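Local coordinates for phytanoyl-CoA dioxygenase (Streptomyces malaysiense, PDB 6ZYL), which catalyses the beta-hydroxylation of thioholgamide as a non-heme monooxygenase, probably using iron and 2-oxoglutarate like its relatives in the phytanoyl-CoA dioxygenase family, at residues K78-A83 against W110-F115; E247-L252 against V283-K288. All coordinates share one frame; numbering follows the deposited sequence.

Interaction 1: K78-A83 against W110-F115; sequences KIHLVA and WSTNLF
Thr112 reaches out of its strand and meets the imidazole of His80 edge-on: OG1 lies in the plane of the ring, 2.9 Å from ND1, in a hydrogen bond of 160° that either group could donate. Threonine suits this place because its hydroxyl takes the ring's edge while its methyl CG2 lies above the plane at the ND1 rim, 3.2 Å from ND1. With chi1 at 49°, OG1 sits between the backbone N and the carbonyl carbon, aimed at the turn of 78-83, where the backbone N of Ile79 is also 2.9 Å from it. The far side is apolar: Ile79 CD1, the end of its longer branch, comes within 3.8 Å of Leu114 CG, the side chains crossing at about a right angle. At the other end Lys78 starts off turned from the strand, but a bend at chi2 brings NZ back to a hydrogen bond with Trp110 O at 3.2 Å, 40° out of the carbonyl plane. The same NZ forms a salt bridge with Glu264, a partner that would offset the charge of a buried lysine. Leu81 CG lies 4.0 Å from the His80 ring plane, on the face opposite Thr112 CG2 and offset toward the rim. A backbone hydrogen bond joins Thr112 to Pro77. The 78-83 turn packs on a strand of the main sheet of the double-stranded beta-helix fold, as in PhyH-type oxygenases. Helix 84-90 packs on Ile79 and Leu114 through Trp85, helix 273-295 borders Lys78 and Leu81, and strand 229-237 flanks 107-117 within the main sheet.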
loop_
_atom_site.group_PDB
_atom_site.type_symbol
_atom_site.label_atom_id
_atom_site.label_comp_id
_atom_site.label_asym_id
_atom_site.label_seq_id
_atom_site.Cartn_x
_atom_site.Cartn_y
_atom_site.Cartn_z
ATOM N N LYS A 78 -6.257 1.755 -7.323
ATOM C CA LYS A 78 -6.739 3.127 -7.197
ATOM C C LYS A 78 -8.061 3.172 -6.435
ATOM O O LYS A 78 -9.006 3.861 -6.821
ATOM C CB LYS A 78 -6.898 3.767 -8.576
ATOM C CG LYS A 78 -5.647 3.752 -9.437
ATOM C CD LYS A 78 -4.662 4.831 -9.007
ATOM C CE LYS A 78 -3.406 4.801 -9.866
ATOM N NZ LYS A 78 -2.552 6.003 -9.662
ATOM N N ILE A 79 -8.136 2.439 -5.324
ATOM C CA ILE A 79 -9.364 2.435 -4.534
ATOM C C ILE A 79 -9.731 3.856 -4.123
ATOM O O ILE A 79 -10.906 4.244 -4.146
ATOM C CB ILE A 79 -9.211 1.523 -3.303
ATOM C CG1 ILE A 79 -8.724 0.133 -3.707
ATOM C CG2 ILE A 79 -10.537 1.417 -2.552
ATOM C CD1 ILE A 79 -8.329 -0.744 -2.525
ATOM N N HIS A 80 -8.730 4.657 -3.759
ATOM C CA HIS A 80 -8.961 6.000 -3.247
ATOM C C HIS A 80 -9.577 6.942 -4.271
ATOM O O HIS A 80 -10.005 8.037 -3.893
ATOM C CB HIS A 80 -7.640 6.589 -2.746
ATOM C CG HIS A 80 -6.555 6.609 -3.782
ATOM N ND1 HIS A 80 -5.946 5.463 -4.245
ATOM C CD2 HIS A 80 -5.969 7.637 -4.440
ATOM C CE1 HIS A 80 -5.035 5.782 -5.146
ATOM N NE2 HIS A 80 -5.027 7.095 -5.282
ATOM N N LEU A 81 -9.624 6.563 -5.544
ATOM C CA LEU A 81 -10.216 7.423 -6.559
ATOM C C LEU A 81 -11.720 7.215 -6.712
ATOM O O LEU A 81 -12.375 8.048 -7.350
ATOM C CB LEU A 81 -9.534 7.197 -7.912
ATOM C CG LEU A 81 -8.044 7.538 -8.010
ATOM C CD1 LEU A 81 -7.573 7.444 -9.466
ATOM C CD2 LEU A 81 -7.735 8.914 -7.445
ATOM N N VAL A 82 -12.275 6.154 -6.142
ATOM C CA VAL A 82 -13.711 5.880 -6.271
ATOM C C VAL A 82 -14.414 5.692 -4.939
ATOM O O VAL A 82 -15.651 5.840 -4.881
ATOM C CB VAL A 82 -13.944 4.646 -7.168
ATOM C CG1 VAL A 82 -13.525 4.931 -8.596
ATOM C CG2 VAL A 82 -13.204 3.435 -6.610
ATOM N N ALA A 83 -13.721 5.361 -3.853
ATOM C CA ALA A 83 -14.355 5.011 -2.589
ATOM C C ALA A 83 -14.050 6.071 -1.540
ATOM O O ALA A 83 -12.881 6.384 -1.285
ATOM C CB ALA A 83 -13.884 3.638 -2.103
ATOM N N TRP A 110 0.451 7.254 -4.834
ATOM C CA TRP A 110 0.715 6.566 -6.090
ATOM C C TRP A 110 -0.178 5.353 -6.300
ATOM O O TRP A 110 -0.524 5.042 -7.445
ATOM C CB TRP A 110 2.188 6.146 -6.144
ATOM C CG TRP A 110 2.603 5.525 -7.439
ATOM C CD1 TRP A 110 2.903 6.174 -8.603
ATOM C CD2 TRP A 110 2.776 4.131 -7.701
ATOM N NE1 TRP A 110 3.249 5.266 -9.574
ATOM C CE2 TRP A 110 3.178 4.003 -9.046
ATOM C CE3 TRP A 110 2.625 2.974 -6.929
ATOM C CZ2 TRP A 110 3.429 2.767 -9.636
ATOM C CZ3 TRP A 110 2.876 1.749 -7.515
ATOM C CH2 TRP A 110 3.273 1.654 -8.857
ATOM N N SER A 111 -0.564 4.663 -5.228
ATOM C CA SER A 111 -1.471 3.529 -5.349
ATOM C C SER A 111 -2.062 3.210 -3.984
ATOM O O SER A 111 -1.551 3.641 -2.948
ATOM C CB SER A 111 -0.756 2.297 -5.913
ATOM O OG SER A 111 -0.127 1.561 -4.877
ATOM N N THR A 112 -3.158 2.451 -4.001
ATOM C CA THR A 112 -3.724 1.861 -2.796
ATOM C C THR A 112 -4.017 0.393 -3.062
ATOM O O THR A 112 -4.330 -0.002 -4.190
ATOM C CB THR A 112 -5.007 2.574 -2.331
ATOM O OG1 THR A 112 -5.916 2.727 -3.427
ATOM C CG2 THR A 112 -4.671 3.942 -1.742
ATOM N N ASN A 113 -3.906 -0.414 -2.010
ATOM C CA ASN A 113 -4.110 -1.852 -2.097
ATOM C C ASN A 113 -4.887 -2.325 -0.881
ATOM O O ASN A 113 -4.622 -1.886 0.242
ATOM C CB ASN A 113 -2.776 -2.616 -2.158
ATOM C CG ASN A 113 -2.201 -2.683 -3.553
ATOM O OD1 ASN A 113 -2.531 -3.578 -4.331
ATOM N ND2 ASN A 113 -1.327 -1.741 -3.876
ATOM N N LEU A 114 -5.841 -3.221 -1.107
ATOM C CA LEU A 114 -6.475 -3.977 -0.037
ATOM C C LEU A 114 -5.799 -5.342 0.030
ATOM O O LEU A 114 -5.809 -6.088 -0.954
ATOM C CB LEU A 114 -7.977 -4.127 -0.272
ATOM C CG LEU A 114 -8.876 -3.119 0.441
ATOM C CD1 LEU A 114 -10.314 -3.272 -0.051
ATOM C CD2 LEU A 114 -8.805 -3.272 1.950
ATOM N N PHE A 115 -5.191 -5.649 1.170
ATOM C CA PHE A 115 -4.562 -6.946 1.417
ATOM C C PHE A 115 -5.401 -7.643 2.483
ATOM O O PHE A 115 -5.301 -7.326 3.672
ATOM C CB PHE A 115 -3.109 -6.782 1.852
ATOM C CG PHE A 115 -2.217 -6.217 0.782
ATOM C CD1 PHE A 115 -2.202 -6.768 -0.491
ATOM C CD2 PHE A 115 -1.394 -5.138 1.048
ATOM C CE1 PHE A 115 -1.383 -6.251 -1.476
ATOM C CE2 PHE A 115 -0.571 -4.617 0.068
ATOM C CZ PHE A 115 -0.565 -5.174 -1.196
#

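Interaction 2: E247-L252 against V283-K288; sequences EDSALL and VTRRQK
Asp248 and Arg286 bring the two backbones nearest, 6.4 Å between their CA atoms, where the start of strand 249-254 passes helix 273-295. Arg286 grips the aspartate side-on: NE at 3.1 Å and NH2 at 3.0 Å both go to Asp248 OD1, on its syn side. Carboxylate and guanidinium planes lie 87° apart, so the steeply tilted aspartate presents only OD1, not a flat two-oxygen pair. Bends at chi2 and chi3 fold the long arginine round to that oxygen; its NH2 also bonds to Trp110 O, and the guanidinium makes a cation-pi contact with the Trp110 ring. OD1 takes a third bond, from Ser249 N at 2.8 Å, and OD2 forms a salt bridge with Arg289, so this short acid is a hub that ties the backbone entering the strand to the helix. The bridge is buried where strand 249-254 begins, between 107-117 and 262-263 in the main sheet of the PhyH-type double-stranded beta-helix fold. Arg285 reaches the residues on either side of Asp248. Its NE bonds to Glu247 OE2 at 2.7 Å, nearly straight at 171°, a salt bridge toward solvent that a long glutamate can span. Its NH1 gives Ser249 OG a weak bond of 2.9 Å; the small serine fits beside the guanidinium, and its hydroxyl also pairs with Glu264. A water donates to both Glu247 O and Arg285 O, joining the two main chains.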
loop_
_atom_site.group_PDB
_atom_site.type_symbol
_atom_site.label_atom_id
_atom_site.label_comp_id
_atom_site.label_asym_id
_atom_site.label_seq_id
_atom_site.Cartn_x
_atom_site.Cartn_y
_atom_site.Cartn_z
ATOM N N GLU A 247 3.616 6.557 -19.330
ATOM C CA GLU A 247 2.798 7.571 -18.681
ATOM C C GLU A 247 2.250 7.044 -17.359
ATOM O O GLU A 247 1.808 5.896 -17.265
ATOM C CB GLU A 247 1.667 7.968 -19.627
ATOM C CG GLU A 247 0.633 8.916 -19.088
ATOM C CD GLU A 247 -0.532 9.067 -20.053
ATOM O OE1 GLU A 247 -0.355 9.715 -21.108
ATOM O OE2 GLU A 247 -1.620 8.522 -19.765
ATOM N N ASP A 248 2.294 7.892 -16.331
ATOM C CA ASP A 248 1.860 7.518 -14.992
ATOM C C ASP A 248 1.085 8.674 -14.375
ATOM O O ASP A 248 1.188 9.822 -14.813
ATOM C CB ASP A 248 3.053 7.143 -14.097
ATOM C CG ASP A 248 2.696 6.111 -13.035
ATOM O OD1 ASP A 248 1.494 5.833 -12.839
ATOM O OD2 ASP A 248 3.624 5.579 -12.390
ATOM N N SER A 249 0.302 8.357 -13.343
ATOM C CA SER A 249 -0.496 9.358 -12.649
ATOM C C SER A 249 -0.507 9.068 -11.154
ATOM O O SER A 249 -0.214 7.955 -10.709
ATOM C CB SER A 249 -1.933 9.413 -13.195
ATOM O OG SER A 249 -2.583 8.161 -13.081
ATOM N N ALA A 250 -0.843 10.097 -10.381
ATOM C CA ALA A 250 -0.841 10.021 -8.928
ATOM C C ALA A 250 -1.685 11.171 -8.399
ATOM O O ALA A 250 -2.042 12.093 -9.137
ATOM C CB ALA A 250 0.583 10.072 -8.366
ATOM N N LEU A 251 -1.998 11.110 -7.107
ATOM C CA LEU A 251 -2.869 12.087 -6.463
ATOM C C LEU A 251 -2.047 12.974 -5.538
ATOM O O LEU A 251 -1.435 12.485 -4.582
ATOM C CB LEU A 251 -3.987 11.398 -5.683
ATOM C CG LEU A 251 -4.967 12.335 -4.976
ATOM C CD1 LEU A 251 -5.736 13.173 -5.989
ATOM C CD2 LEU A 251 -5.922 11.552 -4.086
ATOM N N LEU A 252 -2.047 14.273 -5.819
ATOM C CA LEU A 252 -1.349 15.230 -4.974
ATOM C C LEU A 252 -2.075 15.376 -3.643
ATOM O O LEU A 252 -3.281 15.638 -3.607
ATOM C CB LEU A 252 -1.265 16.579 -5.683
ATOM C CG LEU A 252 -0.605 17.750 -4.961
ATOM C CD1 LEU A 252 0.876 17.503 -4.792
ATOM C CD2 LEU A 252 -0.862 19.035 -5.745
ATOM N N VAL A 283 -6.534 3.526 -13.866
ATOM C CA VAL A 283 -6.176 2.118 -13.725
ATOM C C VAL A 283 -5.633 1.575 -15.040
ATOM O O VAL A 283 -4.632 0.848 -15.060
ATOM C CB VAL A 283 -7.383 1.300 -13.230
ATOM C CG1 VAL A 283 -7.038 -0.185 -13.191
ATOM C CG2 VAL A 283 -7.825 1.785 -11.858
ATOM N N THR A 284 -6.284 1.911 -16.156
ATOM C CA THR A 284 -5.769 1.507 -17.460
ATOM C C THR A 284 -4.330 1.977 -17.639
ATOM O O THR A 284 -3.461 1.216 -18.076
ATOM C CB THR A 284 -6.654 2.067 -18.576
ATOM O OG1 THR A 284 -7.974 1.520 -18.476
ATOM C CG2 THR A 284 -6.067 1.732 -19.941
ATOM N N ARG A 285 -4.067 3.240 -17.297
ATOM C CA ARG A 285 -2.716 3.783 -17.389
ATOM C C ARG A 285 -1.745 2.980 -16.535
ATOM O O ARG A 285 -0.648 2.626 -16.985
ATOM C CB ARG A 285 -2.737 5.250 -16.959
ATOM C CG ARG A 285 -1.401 5.961 -16.953
ATOM C CD ARG A 285 -1.579 7.402 -16.450
ATOM N NE ARG A 285 -2.525 8.147 -17.279
ATOM C CZ ARG A 285 -3.682 8.643 -16.853
ATOM N NH1 ARG A 285 -4.058 8.496 -15.589
ATOM N NH2 ARG A 285 -4.469 9.294 -17.697
ATOM N N ARG A 286 -2.134 2.677 -15.296
ATOM C CA ARG A 286 -1.224 1.975 -14.398
ATOM C C ARG A 286 -0.977 0.546 -14.863
ATOM O O ARG A 286 0.167 0.079 -14.866
ATOM C CB ARG A 286 -1.782 1.979 -12.975
ATOM C CG ARG A 286 -0.956 1.168 -11.987
ATOM C CD ARG A 286 0.474 1.689 -11.888
ATOM N NE ARG A 286 0.510 3.120 -11.594
ATOM C CZ ARG A 286 0.246 3.646 -10.403
ATOM N NH1 ARG A 286 -0.066 2.859 -9.381
ATOM N NH2 ARG A 286 0.298 4.961 -10.231
ATOM N N GLN A 287 -2.035 -0.171 -15.245
ATOM C CA GLN A 287 -1.862 -1.565 -15.640
ATOM C C GLN A 287 -1.039 -1.688 -16.915
ATOM O O GLN A 287 -0.326 -2.682 -17.094
ATOM C CB GLN A 287 -3.226 -2.235 -15.803
ATOM C CG GLN A 287 -4.008 -2.350 -14.493
ATOM C CD GLN A 287 -3.170 -2.895 -13.341
ATOM O OE1 GLN A 287 -2.857 -2.177 -12.389
ATOM N NE2 GLN A 287 -2.798 -4.165 -13.427
ATOM N N LYS A 288 -1.111 -0.698 -17.807
ATOM C CA LYS A 288 -0.188 -0.672 -18.936
ATOM C C LYS A 288 1.254 -0.647 -18.447
ATOM O O LYS A 288 2.109 -1.375 -18.966
ATOM C CB LYS A 288 -0.466 0.538 -19.826
ATOM C CG LYS A 288 -1.646 0.379 -20.771
ATOM C CD LYS A 288 -1.939 1.693 -21.488
ATOM C CE LYS A 288 -3.105 1.562 -22.452
ATOM N NZ LYS A 288 -3.520 2.884 -23.004
HETATM O O HOH W 1 0.924 3.995 -18.918
#

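In the fold
The two contacts lie in series along the chain, interaction 1 closing before interaction 2 opens, and their centres are about 12 Å apart. Both reach the same seven-stranded sheet, in which 107-117 and 249-254 are antiparallel neighbours, and both border helix 273-295. They meet at Trp110: its NE1 probably bonds to Asp248 OD2 at 2.9 Å, and its carbonyl oxygen probably accepts from Arg286 NH2. Glu264 joins them again, pairing with Lys78 of interaction 1 and Ser249 of interaction 2. A single charged and polar network thus ties the 78-83 loop and the C-terminal helix to the neighbouring strands 107-117 and 249-254.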